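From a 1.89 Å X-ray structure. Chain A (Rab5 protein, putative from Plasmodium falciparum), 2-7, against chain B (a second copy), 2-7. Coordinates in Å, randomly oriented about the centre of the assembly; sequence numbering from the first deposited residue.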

# COMPACT_ATOMS: atom_id res chain seq x y z
N MET A 2 8.82 -16.62 3.62
CA MET A 2 8.33 -15.70 2.61
C MET A 2 7.61 -16.28 1.39
O MET A 2 8.17 -17.05 0.61
CB MET A 2 9.45 -14.74 2.17
CG MET A 2 8.94 -13.48 1.51
SD MET A 2 10.25 -12.26 1.26
CE MET A 2 10.59 -11.72 2.93
N GLU A 3 6.36 -15.85 1.25
CA GLU A 3 5.55 -15.98 0.04
C GLU A 3 6.22 -15.27 -1.16
O GLU A 3 6.68 -14.13 -1.02
CB GLU A 3 4.18 -15.35 0.34
CG GLU A 3 3.24 -15.12 -0.86
CD GLU A 3 2.23 -13.97 -0.65
OE1 GLU A 3 2.47 -13.06 0.19
OE2 GLU A 3 1.20 -13.97 -1.35
N LYS A 4 6.29 -15.94 -2.31
CA LYS A 4 6.78 -15.33 -3.55
C LYS A 4 5.70 -14.39 -4.12
O LYS A 4 4.52 -14.75 -4.16
CB LYS A 4 7.16 -16.43 -4.55
CG LYS A 4 7.41 -15.95 -5.99
CD LYS A 4 7.01 -17.02 -7.01
N LYS A 5 6.09 -13.18 -4.55
CA LYS A 5 5.13 -12.17 -5.05
C LYS A 5 5.51 -11.65 -6.43
O LYS A 5 6.69 -11.64 -6.80
CB LYS A 5 5.04 -10.98 -4.10
CG LYS A 5 4.96 -11.31 -2.61
CD LYS A 5 4.86 -10.05 -1.76
CE LYS A 5 3.51 -9.38 -1.94
NZ LYS A 5 3.53 -7.95 -1.57
N SER A 6 4.51 -11.18 -7.19
CA SER A 6 4.77 -10.57 -8.50
C SER A 6 5.53 -9.25 -8.39
O SER A 6 6.23 -8.86 -9.32
CB SER A 6 3.46 -10.37 -9.28
OG SER A 6 2.56 -9.61 -8.50
N SER A 7 5.35 -8.54 -7.28
CA SER A 7 6.28 -7.46 -6.89
C SER A 7 6.33 -7.26 -5.38
O SER A 7 5.43 -7.68 -4.63
CB SER A 7 5.98 -6.14 -7.62
OG SER A 7 4.85 -5.50 -7.09
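Chain B, residues 2-7: MEKKSS

Two extended stretches that run in roughly opposite directions, 147° apart from residue 3 to residue 6, can be joined across a two-fold axis without forming a sheet. The N-terminal stretches of this Rab5 protein give a compact example. Neither chain forms a regular helix or strand here. Residues 3 to 5 are nonetheless extended, with phi/psi of -60/133° at Glu B3, -76/135° at Lys B4 and -126/154° at Lys B5, before the backbone turns at Ser B6 (-67/-29°). Because the axis is exact, chain A has the same conformation. CA of Lys A5 lies 7.6 Å from CA of Lys B5; CA of Glu A3 is 7.5 Å from CA of Ser B6, and CA of Ser A6 is 7.5 Å from CA of Glu B3. At such spacing no backbone-to-backbone hydrogen bond joins the stretches, and side chains must bridge the gap.

A carboxylate can bind a serine through both of its oxygens, one taking the backbone amide and the other the hydroxyl, and a two-fold axis lets a short peptide use that motif twice. Glu B3 does so with CB directed toward chain A and chi1 and chi2 both t, an extended arm that carries its carboxylate to Ser A6. There OE2 of Glu B3 accepts a hydrogen bond from the backbone N of Ser A6 at 2.8 Å, with an N-H...O angle of 146°, while OE1 of Glu B3 accepts one from OG of Ser A6, also at 2.8 Å. The p rotamer of the serine (chi1 55°) places its hydroxyl for this pairing. OE2 of Glu B3 also lies 3.2 Å from CA of Lys A5. Symmetry repeats the arrangement: Glu A3 OE2 accepts a hydrogen bond from Ser B6 N at 2.8 Å, and Glu A3 OE1 accepts one from Ser B6 OG at 2.8 Å. Four hydrogen bonds thus accompany just 259 Å² of buried surface.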

# COMPACT_ATOMS: atom_id res chain seq x y z
N MET B 2 -4.96 -13.74 -12.41
CA MET B 2 -4.62 -13.40 -11.03
C MET B 2 -3.71 -14.35 -10.26
O MET B 2 -4.03 -15.52 -10.04
CB MET B 2 -5.91 -13.10 -10.23
CG MET B 2 -5.67 -12.30 -8.97
SD MET B 2 -7.20 -11.74 -8.20
CE MET B 2 -7.77 -10.50 -9.36
N GLU B 3 -2.59 -13.78 -9.82
CA GLU B 3 -1.69 -14.33 -8.82
C GLU B 3 -2.43 -14.54 -7.47
O GLU B 3 -3.14 -13.65 -7.02
CB GLU B 3 -0.53 -13.34 -8.64
CG GLU B 3 0.41 -13.58 -7.45
CD GLU B 3 1.11 -12.29 -6.95
OE1 GLU B 3 0.61 -11.16 -7.20
OE2 GLU B 3 2.16 -12.42 -6.29
N LYS B 4 -2.26 -15.71 -6.85
CA LYS B 4 -2.79 -15.97 -5.51
C LYS B 4 -1.92 -15.26 -4.46
O LYS B 4 -0.70 -15.30 -4.54
CB LYS B 4 -2.85 -17.49 -5.27
CG LYS B 4 -3.10 -17.92 -3.82
CD LYS B 4 -2.40 -19.24 -3.49
N LYS B 5 -2.55 -14.59 -3.49
CA LYS B 5 -1.83 -13.81 -2.47
C LYS B 5 -2.22 -14.19 -1.05
O LYS B 5 -3.34 -14.65 -0.81
CB LYS B 5 -2.08 -12.30 -2.64
CG LYS B 5 -2.02 -11.78 -4.08
CD LYS B 5 -2.28 -10.27 -4.12
CE LYS B 5 -1.11 -9.51 -3.53
NZ LYS B 5 -1.48 -8.14 -3.09
N SER B 6 -1.31 -13.98 -0.10
CA SER B 6 -1.61 -14.23 1.32
C SER B 6 -2.67 -13.26 1.88
O SER B 6 -3.37 -13.60 2.82
CB SER B 6 -0.34 -14.17 2.17
OG SER B 6 0.31 -12.93 1.98
N SER B 7 -2.73 -12.06 1.32
CA SER B 7 -3.90 -11.18 1.50
C SER B 7 -4.11 -10.23 0.31
O SER B 7 -3.18 -9.98 -0.48
CB SER B 7 -3.87 -10.41 2.83
OG SER B 7 -2.96 -9.35 2.79